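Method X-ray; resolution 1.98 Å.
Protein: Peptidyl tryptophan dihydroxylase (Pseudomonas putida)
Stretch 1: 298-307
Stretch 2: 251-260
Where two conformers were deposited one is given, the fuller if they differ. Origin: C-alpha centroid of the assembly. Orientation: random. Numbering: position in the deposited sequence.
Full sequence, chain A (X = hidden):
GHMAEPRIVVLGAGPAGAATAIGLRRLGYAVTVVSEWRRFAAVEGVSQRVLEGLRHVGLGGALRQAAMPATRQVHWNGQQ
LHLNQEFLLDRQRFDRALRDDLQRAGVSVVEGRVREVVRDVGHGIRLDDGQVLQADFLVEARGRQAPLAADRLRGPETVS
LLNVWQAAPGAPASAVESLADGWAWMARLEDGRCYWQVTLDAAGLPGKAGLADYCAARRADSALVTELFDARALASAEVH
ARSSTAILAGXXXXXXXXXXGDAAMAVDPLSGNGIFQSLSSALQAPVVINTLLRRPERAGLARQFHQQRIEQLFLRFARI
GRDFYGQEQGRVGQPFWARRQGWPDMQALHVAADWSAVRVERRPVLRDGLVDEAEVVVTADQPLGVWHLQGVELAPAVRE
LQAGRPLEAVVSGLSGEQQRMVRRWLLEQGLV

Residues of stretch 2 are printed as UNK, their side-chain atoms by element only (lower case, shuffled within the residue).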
# COMPACT_ATOMS: atom_id res chain seq x y z
N ARG A 298 -8.15 25.86 1.50
CA ARG A 298 -7.79 25.03 0.36
C ARG A 298 -8.06 23.54 0.62
O ARG A 298 -7.46 22.69 -0.05
CB ARG A 298 -6.33 25.26 -0.01
CG ARG A 298 -5.95 26.73 -0.04
CD ARG A 298 -4.70 26.99 -0.88
NE ARG A 298 -5.02 27.51 -2.21
CZ ARG A 298 -4.14 28.12 -3.00
NH1 ARG A 298 -4.51 28.56 -4.20
NH2 ARG A 298 -2.90 28.31 -2.59
N ALA A 299 -8.95 23.22 1.56
CA ALA A 299 -9.24 21.83 1.87
C ALA A 299 -9.81 21.08 0.65
O ALA A 299 -9.54 19.88 0.48
CB ALA A 299 -10.22 21.75 3.04
N GLY A 300 -10.64 21.74 -0.15
CA GLY A 300 -11.17 21.07 -1.33
C GLY A 300 -10.05 20.55 -2.23
O GLY A 300 -10.05 19.39 -2.63
N LEU A 301 -9.08 21.42 -2.53
CA LEU A 301 -7.94 21.00 -3.34
C LEU A 301 -7.16 19.90 -2.65
O LEU A 301 -6.79 18.90 -3.28
CB LEU A 301 -7.03 22.19 -3.64
CG LEU A 301 -7.58 23.31 -4.51
CD1 LEU A 301 -6.62 24.51 -4.49
CD2 LEU A 301 -7.81 22.80 -5.93
N ALA A 302 -6.88 20.08 -1.36
CA ALA A 302 -6.12 19.07 -0.64
C ALA A 302 -6.85 17.75 -0.61
O ALA A 302 -6.24 16.68 -0.74
CB ALA A 302 -5.81 19.56 0.79
N ARG A 303 -8.18 17.78 -0.44
CA ARG A 303 -8.92 16.53 -0.40
C ARG A 303 -8.88 15.84 -1.76
O ARG A 303 -8.68 14.62 -1.84
CB ARG A 303 -10.37 16.77 0.03
CG ARG A 303 -10.53 17.17 1.52
CD ARG A 303 -11.90 17.83 1.81
NE ARG A 303 -12.94 16.81 1.93
CZ ARG A 303 -14.15 17.02 2.43
NH1 ARG A 303 -15.02 16.02 2.49
NH2 ARG A 303 -14.50 18.23 2.87
N GLN A 304 -9.06 16.62 -2.83
CA GLN A 304 -9.01 16.04 -4.17
C GLN A 304 -7.63 15.47 -4.46
O GLN A 304 -7.50 14.39 -5.05
CB GLN A 304 -9.39 17.10 -5.21
CG GLN A 304 -9.37 16.55 -6.64
CD GLN A 304 -9.65 17.61 -7.69
OE1 GLN A 304 -10.26 18.63 -7.39
NE2 GLN A 304 -9.19 17.38 -8.93
N PHE A 305 -6.58 16.16 -4.02
CA PHE A 305 -5.23 15.66 -4.25
C PHE A 305 -5.05 14.27 -3.64
O PHE A 305 -4.52 13.35 -4.29
CB PHE A 305 -4.19 16.64 -3.70
CG PHE A 305 -2.79 16.26 -4.03
CD1 PHE A 305 -2.07 15.41 -3.20
CD2 PHE A 305 -2.19 16.72 -5.20
CE1 PHE A 305 -0.78 15.01 -3.52
CE2 PHE A 305 -0.89 16.34 -5.52
CZ PHE A 305 -0.19 15.47 -4.68
N HIS A 306 -5.50 14.08 -2.40
CA HIS A 306 -5.30 12.80 -1.74
C HIS A 306 -6.17 11.70 -2.35
O HIS A 306 -5.69 10.59 -2.60
CB HIS A 306 -5.57 12.92 -0.23
CG HIS A 306 -5.15 11.71 0.55
ND1 HIS A 306 -3.84 11.28 0.59
CD2 HIS A 306 -5.86 10.84 1.30
CE1 HIS A 306 -3.76 10.19 1.34
NE2 HIS A 306 -4.97 9.91 1.79
N GLN A 307 -7.46 11.99 -2.56
CA GLN A 307 -8.36 10.99 -3.14
C GLN A 307 -7.83 10.48 -4.47
O GLN A 307 -7.72 9.27 -4.69
CB GLN A 307 -9.75 11.58 -3.35
CG GLN A 307 -10.61 11.71 -2.12
CD GLN A 307 -11.62 12.82 -2.27
OE1 GLN A 307 -12.26 12.95 -3.32
NE2 GLN A 307 -11.73 13.67 -1.26
N UNK A 251 -14.37 6.92 1.26
CA UNK A 251 -13.90 8.24 1.68
C UNK A 251 -12.52 8.08 2.29
O UNK A 251 -12.30 7.17 3.09
o UNK A 251 -15.58 10.83 0.75
c UNK A 251 -16.29 9.80 0.87
c UNK A 251 -16.26 9.08 2.20
o UNK A 251 -17.01 9.34 -0.04
c UNK A 251 -14.85 8.87 2.70
N UNK A 252 -11.59 8.96 1.94
CA UNK A 252 -10.25 8.84 2.51
C UNK A 252 -9.68 10.14 3.07
O UNK A 252 -8.54 10.13 3.54
s UNK A 252 -9.26 9.14 -0.09
c UNK A 252 -9.28 8.27 1.47
N UNK A 253 -10.42 11.25 3.03
CA UNK A 253 -9.94 12.50 3.61
C UNK A 253 -11.13 13.42 3.88
O UNK A 253 -12.08 13.47 3.10
c UNK A 253 -8.36 14.46 3.30
c UNK A 253 -9.44 13.38 1.29
c UNK A 253 -8.88 13.16 2.69
N UNK A 254 -11.05 14.15 4.99
CA UNK A 254 -12.06 15.11 5.40
C UNK A 254 -11.46 16.46 5.72
O UNK A 254 -10.29 16.72 5.43
N UNK A 255 -12.27 17.35 6.32
CA UNK A 255 -11.76 18.66 6.73
C UNK A 255 -10.69 18.53 7.81
O UNK A 255 -9.78 19.36 7.90
n UNK A 255 -12.94 21.73 5.14
c UNK A 255 -12.91 19.53 7.23
c UNK A 255 -13.38 20.49 4.97
c UNK A 255 -13.96 19.80 6.19
o UNK A 255 -13.34 19.91 3.88
N UNK A 256 -10.78 17.50 8.64
CA UNK A 256 -9.89 17.35 9.77
C UNK A 256 -9.51 15.90 9.98
O UNK A 256 -9.26 15.47 11.11
o UNK A 256 -12.61 17.91 12.20
o UNK A 256 -12.22 16.23 10.85
c UNK A 256 -11.88 17.31 11.38
c UNK A 256 -10.51 17.91 11.06
N UNK A 257 -9.47 15.11 8.91
CA UNK A 257 -9.05 13.72 9.04
C UNK A 257 -8.53 13.22 7.71
O UNK A 257 -8.79 13.80 6.65
c UNK A 257 -11.57 11.70 7.64
c UNK A 257 -11.37 12.69 8.66
c UNK A 257 -12.83 11.96 7.05
c UNK A 257 -10.18 12.82 9.56
c UNK A 257 -12.48 13.49 8.64
n UNK A 257 -13.36 13.05 7.68
c UNK A 257 -11.34 9.85 6.14
c UNK A 257 -12.58 10.13 5.58
c UNK A 257 -13.34 11.18 6.02
c UNK A 257 -10.82 10.62 7.18
N UNK A 258 -7.80 12.12 7.78
CA UNK A 258 -7.26 11.50 6.58
C UNK A 258 -7.08 10.02 6.87
O UNK A 258 -6.76 9.63 8.00
c UNK A 258 -5.94 12.18 6.14
c UNK A 258 -5.59 11.82 4.70
c UNK A 258 -4.76 11.85 7.08
c UNK A 258 -4.37 12.54 4.21
N UNK A 259 -7.34 9.19 5.87
CA UNK A 259 -6.98 7.78 5.91
C UNK A 259 -5.70 7.54 5.12
O UNK A 259 -5.51 8.10 4.03
c UNK A 259 -10.49 6.16 5.72
n UNK A 259 -10.59 4.70 5.64
n UNK A 259 -12.17 4.55 7.30
n UNK A 259 -11.44 2.66 6.24
c UNK A 259 -11.40 3.97 6.40
c UNK A 259 -9.19 6.59 6.37
c UNK A 259 -8.11 6.91 5.35
N UNK A 260 -4.82 6.70 5.67
CA UNK A 260 -3.58 6.32 5.02
C UNK A 260 -3.42 4.81 5.10
O UNK A 260 -4.06 4.13 5.91
c UNK A 260 -2.41 8.51 5.41
c UNK A 260 -2.21 6.68 7.13
c UNK A 260 -2.34 7.01 5.63
O HOH W 1 -15.09 12.70 3.15

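Position 251 has five side-chain atoms: three carbons in a row, the third carrying two oxygens. It makes no direct contact with the helix. This is Glu251.

Position 252 has one carbon and then a sulfur. The sulfur lies 3.5 Å from Gln307 CG. It also sits obliquely to the His306 ring, 5.0 Å from the centroid. This is Cys252.

Position 253 has three carbons, the first carrying the other two. One of the outer carbons is 3.4 Å from Gln307 NE2 and 3.7 Å from Arg303 CB. The fork at the first carbon gives Val253.

Position 254 has no side-chain atoms. Its CA lies over one face of the Arg303 guanidinium. An ideal CB here would lie only 1.9 Å from the ring nitrogen of position 257. This is Gly254.

Position 255 has three carbons, the third carrying one oxygen and one nitrogen. The nitrogen is 3.4 Å from Ala299 CB. This amide is Gln255. Its OE1 is modelled 2.3 Å from Arg303 NH2, which is too close, so no bond is assigned.

Position 256 has two carbons, the second carrying two oxygens. It does not reach the helix. This is Asp256.

Position 257 has one carbon leading to fused five- and six-membered rings with eight carbons and one nitrogen. The ring nitrogen comes nearest the helix, 6.2 Å from Arg303 NH1, too far for contact. Only Trp257 fits.

Position 258 has four carbons, forked at the first, with one arm two carbons long. That arm lies over the His306 ring. This is Ile258. Its CD1 makes a CH-pi contact 3.6 Å from the centroid of the His306 ring, 7° off the normal.

Position 259 has three carbons, a nitrogen, then a carbon carrying two more nitrogens. The end of this chain leads away from the helix. It is Arg259, and its contribution here is its backbone carbonyl.

Position 260 has three carbons, forked at the first, and touches nothing on the helix. It is Val260.

The contact centres on His306. Its NE2 donates a hydrogen bond to Arg259 O at 2.9 Å and 160°, in keeping with the acceptor's place near the ring plane. Ile258 covers one ring face. Val253 packs against Arg303 and Gln307, one helical turn apart. Water 1 donates to Glu251 OE1 and Val253 O, both at 3.1 Å, and accepts a weak bond from Arg303 NH1 at 3.4 Å, linking the stretches.

Stretch 2 (251-260) ECVGQDWIRV
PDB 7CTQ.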